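Side-chain contacts in dihydrocoumarin hydrolase, AncDHCH1 (Pseudomonas sp., PDB 6C2C), which probably hydrolyses the lactone dihydrocoumarin with a two-zinc centre of the metallo-beta-lactamase superfamily, and is related to methyl-parathion hydrolase: residues A[149-154]-A[205-210]; A[116-119]-A[123-126]; A[185-190]-A[197-202]. One frame throughout, in Å; residues are numbered along the deposited sequence. Where two conformers were deposited one is given.

Contacts 1 and 2 meet at one zinc of the active site, bound by H205 of contact 1 and H119 of contact 2; H205 NE2 lies 3.2 Å from H119 NE2. D123 and H124 of contact 2 bind the second zinc, and water 1 bridges the metals; the zinc ion of chain C is 3.0 Å from the zinc ion of chain D. A backbone bond, T210 N to T118 O at 2.9 Å, joins the loops of contacts 1 and 2. Contact 3 lies further out, its centre about 13 Å from that of contact 1 and 14 Å from that of contact 2. It is nested in the chain closed by contact 1, and its S202 OG pairs with H209 ND1 at 2.8 Å.

Contact 1: residues A[149-154]-A[205-210]; sequences DFWLSQ and HTPGHT. With ZN (zinc ion), chain D.
F150 and W151, at the end of helix 145-151, lean on T206 and P207 of the loop that carries the zinc ligand H205. From F150 the contact starts close to the main chain: CB lies 4.1 Å from P207 CG, and CG is slightly nearer, 4.0 Å from the same CG. With chi1 at -177°, the F150 ring extends away from its own backbone N and crosses the proline ring at a slant. The next ring atom, CD2, still faces P207 CG at 4.1 Å, and it also stands 3.5 Å above the centre of one face of the indole of W151, the next residue. W151 NE1 in turn lies in the plane of the F150 ring, at its edge, so the phenyl points an edge at the indole face while its base rests on the proline.

Here the loop between strands 197-201 and 210-216 of the metallo-beta-lactamase fold makes a type I turn from T206 to H209, closed by H209 N to T206 O at 3.1 Å. P207, second in that turn, is the part offered to F150. T206 is met instead by the indole edge: its CG2 is 3.7 Å from W151 CZ2, and its CB is 3.8 Å from W151 NE1, near the ring plane. These two side chains are roughly perpendicular. The threonine OG1 faces elsewhere and hydrogen-bonds D147 OD1, an oxygen that also takes G208 N, so D147 of the same helix holds both the side chain and the turn. F167 and A171 of helix 162-180 also pack on the indole. H205, just before T206, points the other way and binds the zinc ion, NE2 to metal 2.3 Å, while its ND1 hydrogen-bonds D245 OD1.

Contact 2: residues A[116-119]-A[123-126]; sequences YITH and DHVG. With ZN (zinc ion), chain C; ZN (zinc ion), chain D.
Water 1 sits between the metals bound by H119 and H124, 1.9 Å from each zinc ion, and gives a hydrogen bond of 2.6 Å to D123 OD1. The other carboxylate oxygen, D123 OD2, binds the zinc shared with H124 NE2, whereas H119 NE2 binds the other zinc ion. These residues belong to the HxHxDH zinc-binding sequence of the metallo-beta-lactamase superfamily, with H121 the remaining histidine; D226 also binds both metals. With H119 CG between its own N and carbonyl carbon (chi1 64°), CE1 stands 3.1 Å above the centre of one face of the H124 imidazole, the ring planes inclined at 46°. The rotation of H119 is fixed twice: NE2 is held by the metal, and ND1 donates to T118 OG1 at 2.9 Å, close to the ring plane. The ND1 of H124 has D84 as its strongest partner. Away from the metals, I117 CG2 packs on V125 CG1 at 3.6 Å, and I117 CD1 touches the carbonyl oxygen of H124. Two zinc ions on one water should lower its pKa, and the bond to D123 OD1 probably orients it, consistent with the bridging hydroxide nucleophile of related dizinc hydrolases.

Contact 3: residues A[185-190]-A[197-202]; sequences KPFSGN and IKALAS
F187 turns one face of its ring to A199, where the loop 185-190 runs into the hairpin of strands 191-194 and 197-201 at the margin of the seven-stranded sheet of this metallo-beta-lactamase fold. The methyl A199 CB stands over that face, offset toward the rim, in a CH-pi contact 4.0 Å from the ring centroid and 24° from the ring normal. CE1 is the nearest ring atom, 3.6 Å from CB. Both side chains also touch T210 and Y212 of strand 210-216, which pack on the pair from the neighbouring strand. N190 starts off to one side, but its amide turns in to the strand. Its chi1 of -61° sets the amide beside its own backbone N, where OD1 reaches past L200 CA to accept A201 N at 3.0 Å, a bond running almost along the C=O axis. The main chain adds a CA-H...O contact from N190 CA to A199 O. G189, at positive phi, brings its CA within 4.2 Å of A201 CB. Water 3 lies beyond the amide, 2.9 Å from N190 OD1 and 2.8 Å from A201 O.

Contact 1: residues A[149-154]-A[205-210]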
# COMPACT_ATOMS: atom_id res chain seq x y z
N ASP A 149 -17.33 -6.86 -5.47
CA ASP A 149 -18.54 -6.65 -6.16
C ASP A 149 -18.67 -5.26 -6.78
O ASP A 149 -19.43 -5.08 -7.69
CB ASP A 149 -19.73 -6.99 -5.26
CG ASP A 149 -19.85 -8.48 -4.98
OD1 ASP A 149 -19.09 -9.29 -5.54
OD2 ASP A 149 -20.73 -8.77 -4.17
N PHE A 150 -17.95 -4.28 -6.24
CA PHE A 150 -17.92 -2.98 -6.88
C PHE A 150 -16.98 -2.94 -8.08
O PHE A 150 -17.41 -2.64 -9.20
CB PHE A 150 -17.53 -1.89 -5.88
CG PHE A 150 -17.56 -0.52 -6.48
CD1 PHE A 150 -18.78 0.02 -6.89
CD2 PHE A 150 -16.38 0.18 -6.73
CE1 PHE A 150 -18.84 1.29 -7.52
CE2 PHE A 150 -16.44 1.49 -7.35
CZ PHE A 150 -17.66 1.99 -7.74
N TRP A 151 -15.70 -3.24 -7.89
CA TRP A 151 -14.73 -3.04 -8.96
C TRP A 151 -14.79 -4.12 -10.04
O TRP A 151 -14.31 -3.87 -11.13
CB TRP A 151 -13.33 -3.03 -8.37
CG TRP A 151 -13.14 -1.92 -7.36
CD1 TRP A 151 -13.11 -2.05 -6.02
CD2 TRP A 151 -13.04 -0.51 -7.64
NE1 TRP A 151 -12.95 -0.80 -5.41
CE2 TRP A 151 -12.87 0.15 -6.39
CE3 TRP A 151 -12.98 0.26 -8.84
CZ2 TRP A 151 -12.76 1.55 -6.29
CZ3 TRP A 151 -12.82 1.63 -8.74
CH2 TRP A 151 -12.69 2.27 -7.47
N LEU A 152 -15.29 -5.31 -9.73
CA LEU A 152 -15.30 -6.41 -10.69
C LEU A 152 -16.70 -6.59 -11.29
O LEU A 152 -17.00 -7.67 -11.77
CB LEU A 152 -14.82 -7.71 -10.05
CG LEU A 152 -13.53 -7.56 -9.22
CD1 LEU A 152 -13.25 -8.89 -8.58
CD2 LEU A 152 -12.34 -7.13 -10.09
N SER A 153 -17.51 -5.53 -11.32
CA SER A 153 -18.83 -5.59 -11.95
C SER A 153 -18.85 -4.76 -13.24
O SER A 153 -18.46 -3.59 -13.26
CB SER A 153 -19.90 -5.16 -10.95
OG SER A 153 -20.16 -6.30 -10.07
N GLN A 154 -19.23 -5.41 -14.34
CA GLN A 154 -19.30 -4.74 -15.65
C GLN A 154 -20.19 -3.50 -15.61
O GLN A 154 -19.87 -2.48 -16.25
CB GLN A 154 -19.84 -5.75 -16.68
CG GLN A 154 -19.91 -5.18 -18.11
CD GLN A 154 -18.56 -4.90 -18.63
OE1 GLN A 154 -17.64 -5.72 -18.39
NE2 GLN A 154 -18.36 -3.74 -19.31
N HIS A 205 -12.32 4.70 1.62
CA HIS A 205 -11.46 4.97 0.48
C HIS A 205 -11.97 4.22 -0.78
O HIS A 205 -11.91 4.71 -1.85
CB HIS A 205 -10.03 4.60 0.80
CG HIS A 205 -9.08 4.83 -0.31
ND1 HIS A 205 -8.80 6.07 -0.81
CD2 HIS A 205 -8.35 3.97 -1.03
CE1 HIS A 205 -7.94 5.95 -1.78
NE2 HIS A 205 -7.67 4.69 -1.94
N THR A 206 -12.41 3.00 -0.52
CA THR A 206 -13.22 2.23 -1.45
C THR A 206 -14.30 1.53 -0.63
O THR A 206 -14.15 1.38 0.58
CB THR A 206 -12.39 1.20 -2.23
OG1 THR A 206 -11.93 0.18 -1.31
CG2 THR A 206 -11.23 1.87 -2.98
N PRO A 207 -15.33 0.97 -1.28
CA PRO A 207 -16.42 0.33 -0.54
C PRO A 207 -15.99 -0.82 0.35
O PRO A 207 -16.62 -1.05 1.40
CB PRO A 207 -17.35 -0.15 -1.66
CG PRO A 207 -17.12 0.83 -2.78
CD PRO A 207 -15.63 1.18 -2.71
N GLY A 208 -14.93 -1.54 -0.05
CA GLY A 208 -14.42 -2.66 0.74
C GLY A 208 -13.00 -2.46 1.24
O GLY A 208 -12.35 -3.47 1.52
N HIS A 209 -12.59 -1.20 1.46
CA HIS A 209 -11.21 -0.99 1.89
C HIS A 209 -11.01 -1.67 3.25
O HIS A 209 -11.84 -1.55 4.16
CB HIS A 209 -10.89 0.51 1.97
CG HIS A 209 -9.44 0.77 2.32
ND1 HIS A 209 -8.99 0.67 3.63
CD2 HIS A 209 -8.37 1.06 1.56
CE1 HIS A 209 -7.67 0.91 3.63
NE2 HIS A 209 -7.28 1.16 2.40
N THR A 210 -9.89 -2.43 3.38
CA THR A 210 -9.66 -3.30 4.51
C THR A 210 -8.24 -3.06 5.02
O THR A 210 -7.28 -2.95 4.23
CB THR A 210 -9.86 -4.79 4.10
OG1 THR A 210 -11.22 -4.95 3.64
CG2 THR A 210 -9.61 -5.73 5.34
ZN ZN D . -6.07 3.69 -3.31
O HOH W 1 -4.58 3.51 -4.45
O HOH W 2 -5.88 5.85 -3.84

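Contact 2: residues A[116-119]-A[123-126]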
# COMPACT_ATOMS: atom_id res chain seq x y z
N TYR A 116 -3.46 -10.72 0.48
CA TYR A 116 -4.57 -9.93 1.02
C TYR A 116 -4.52 -8.53 0.42
O TYR A 116 -3.49 -7.87 0.41
CB TYR A 116 -4.51 -9.85 2.56
CG TYR A 116 -4.47 -11.22 3.23
CD1 TYR A 116 -5.08 -12.33 2.66
CD2 TYR A 116 -3.76 -11.37 4.41
CE1 TYR A 116 -5.03 -13.62 3.31
CE2 TYR A 116 -3.71 -12.65 5.04
CZ TYR A 116 -4.31 -13.73 4.43
OH TYR A 116 -4.19 -14.96 5.12
N ILE A 117 -5.63 -8.12 -0.19
CA ILE A 117 -5.71 -6.88 -0.93
C ILE A 117 -6.44 -5.85 -0.08
O ILE A 117 -7.59 -6.07 0.34
CB ILE A 117 -6.44 -7.12 -2.25
CG1 ILE A 117 -5.66 -8.09 -3.14
CG2 ILE A 117 -6.74 -5.80 -2.93
CD1 ILE A 117 -4.23 -7.55 -3.48
N THR A 118 -5.79 -4.71 0.21
CA THR A 118 -6.49 -3.71 1.02
C THR A 118 -7.66 -3.11 0.24
O THR A 118 -8.74 -2.92 0.80
CB THR A 118 -5.52 -2.58 1.45
OG1 THR A 118 -4.94 -1.94 0.29
CG2 THR A 118 -4.43 -3.13 2.40
N HIS A 119 -7.49 -2.90 -1.06
CA HIS A 119 -8.54 -2.41 -1.92
C HIS A 119 -8.10 -2.57 -3.36
O HIS A 119 -6.90 -2.69 -3.65
CB HIS A 119 -8.88 -0.94 -1.62
CG HIS A 119 -7.77 0.05 -1.88
ND1 HIS A 119 -6.53 -0.00 -1.25
CD2 HIS A 119 -7.74 1.14 -2.69
CE1 HIS A 119 -5.79 1.02 -1.66
NE2 HIS A 119 -6.50 1.76 -2.51
N ASP A 123 -2.79 0.30 -8.19
CA ASP A 123 -1.49 0.25 -7.53
C ASP A 123 -1.48 -0.70 -6.36
O ASP A 123 -0.46 -0.82 -5.69
CB ASP A 123 -1.06 1.64 -7.07
CG ASP A 123 -2.14 2.36 -6.17
OD1 ASP A 123 -3.34 2.39 -6.42
OD2 ASP A 123 -1.72 2.91 -5.19
N HIS A 124 -2.56 -1.47 -6.18
CA HIS A 124 -2.55 -2.55 -5.18
C HIS A 124 -2.81 -3.92 -5.75
O HIS A 124 -2.32 -4.92 -5.18
CB HIS A 124 -3.58 -2.25 -4.07
CG HIS A 124 -3.31 -0.90 -3.44
ND1 HIS A 124 -2.67 -0.74 -2.23
CD2 HIS A 124 -3.49 0.34 -3.94
CE1 HIS A 124 -2.48 0.55 -2.00
NE2 HIS A 124 -2.96 1.23 -3.04
N VAL A 125 -3.52 -4.02 -6.88
CA VAL A 125 -3.79 -5.31 -7.49
C VAL A 125 -3.01 -5.56 -8.77
O VAL A 125 -3.02 -6.71 -9.24
CB VAL A 125 -5.31 -5.49 -7.79
CG1 VAL A 125 -6.10 -5.50 -6.49
CG2 VAL A 125 -5.89 -4.41 -8.78
N GLY A 126 -2.38 -4.54 -9.41
CA GLY A 126 -1.74 -4.76 -10.71
C GLY A 126 -0.68 -5.83 -10.65
O GLY A 126 -0.54 -6.64 -11.59
ZN ZN C . -3.09 3.30 -3.36
ZN ZN D . -6.07 3.69 -3.31
O HOH W 1 -4.58 3.51 -4.45
O HOH W 2 -5.88 5.85 -3.84

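Contact 3: residues A[185-190]-A[197-202]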
# COMPACT_ATOMS: atom_id res chain seq x y z
N LYS A 185 -10.94 -15.71 -2.91
CA LYS A 185 -11.76 -16.10 -1.76
C LYS A 185 -12.15 -14.84 -0.99
O LYS A 185 -11.35 -14.33 -0.16
CB LYS A 185 -10.97 -17.10 -0.90
CG LYS A 185 -11.85 -17.66 0.25
CD LYS A 185 -11.03 -18.70 1.07
CE LYS A 185 -11.78 -19.19 2.28
NZ LYS A 185 -10.94 -20.30 2.90
N PRO A 186 -13.34 -14.28 -1.18
CA PRO A 186 -13.69 -13.02 -0.51
C PRO A 186 -13.94 -13.29 0.96
O PRO A 186 -14.07 -14.43 1.43
CB PRO A 186 -15.00 -12.56 -1.18
CG PRO A 186 -15.60 -13.87 -1.72
CD PRO A 186 -14.40 -14.75 -2.10
N PHE A 187 -13.95 -12.21 1.70
CA PHE A 187 -14.46 -12.20 3.07
C PHE A 187 -15.38 -11.00 3.20
O PHE A 187 -15.44 -10.12 2.31
CB PHE A 187 -13.30 -12.16 4.10
CG PHE A 187 -12.34 -11.01 3.86
CD1 PHE A 187 -12.67 -9.72 4.33
CD2 PHE A 187 -11.14 -11.19 3.15
CE1 PHE A 187 -11.85 -8.56 4.06
CE2 PHE A 187 -10.29 -10.05 2.95
CZ PHE A 187 -10.63 -8.79 3.39
N SER A 188 -16.14 -10.97 4.29
CA SER A 188 -17.09 -9.90 4.54
C SER A 188 -16.75 -9.25 5.87
O SER A 188 -17.00 -9.81 6.93
CB SER A 188 -18.54 -10.42 4.55
OG SER A 188 -18.93 -10.73 3.25
N GLY A 189 -16.16 -8.05 5.80
CA GLY A 189 -15.84 -7.30 7.00
C GLY A 189 -14.83 -8.05 7.89
O GLY A 189 -13.99 -8.85 7.43
N ASN A 190 -14.94 -7.82 9.20
CA ASN A 190 -13.92 -8.30 10.15
C ASN A 190 -13.83 -9.82 10.10
O ASN A 190 -14.82 -10.50 10.37
CB ASN A 190 -14.25 -7.89 11.59
CG ASN A 190 -14.31 -6.41 11.79
OD1 ASN A 190 -13.68 -5.65 11.07
ND2 ASN A 190 -15.06 -5.98 12.84
N ILE A 197 -3.09 -13.07 11.53
CA ILE A 197 -3.49 -11.99 10.60
C ILE A 197 -5.02 -11.96 10.49
O ILE A 197 -5.67 -12.96 10.12
CB ILE A 197 -2.86 -12.14 9.20
CG1 ILE A 197 -1.35 -12.37 9.33
CG2 ILE A 197 -3.16 -10.90 8.38
CD1 ILE A 197 -0.70 -12.60 7.95
N LYS A 198 -5.58 -10.76 10.69
CA LYS A 198 -7.02 -10.54 10.59
C LYS A 198 -7.30 -9.38 9.66
O LYS A 198 -6.48 -8.46 9.50
CB LYS A 198 -7.67 -10.19 11.94
CG LYS A 198 -7.31 -11.13 13.08
CD LYS A 198 -7.95 -10.64 14.38
CE LYS A 198 -7.68 -11.70 15.48
NZ LYS A 198 -7.63 -11.12 16.87
N ALA A 199 -8.44 -9.50 8.98
CA ALA A 199 -9.02 -8.40 8.23
C ALA A 199 -9.86 -7.55 9.16
O ALA A 199 -10.64 -8.09 9.97
CB ALA A 199 -9.93 -8.94 7.14
N LEU A 200 -9.65 -6.25 9.09
CA LEU A 200 -10.38 -5.28 9.87
C LEU A 200 -11.02 -4.27 8.88
O LEU A 200 -10.37 -3.57 8.20
CB LEU A 200 -9.45 -4.58 10.86
CG LEU A 200 -10.09 -3.48 11.68
CD1 LEU A 200 -10.84 -4.16 12.81
CD2 LEU A 200 -9.05 -2.55 12.24
N ALA A 201 -12.34 -4.25 8.82
CA ALA A 201 -12.97 -3.33 7.89
C ALA A 201 -12.60 -1.88 8.15
O ALA A 201 -12.57 -1.46 9.26
CB ALA A 201 -14.47 -3.48 7.94
N SER A 202 -12.28 -1.15 7.09
CA SER A 202 -11.91 0.26 7.15
C SER A 202 -12.40 0.87 5.86
O SER A 202 -11.65 1.47 5.09
CB SER A 202 -10.39 0.42 7.28
OG SER A 202 -9.72 -0.22 6.20
O HOH W 3 -13.74 -2.76 11.42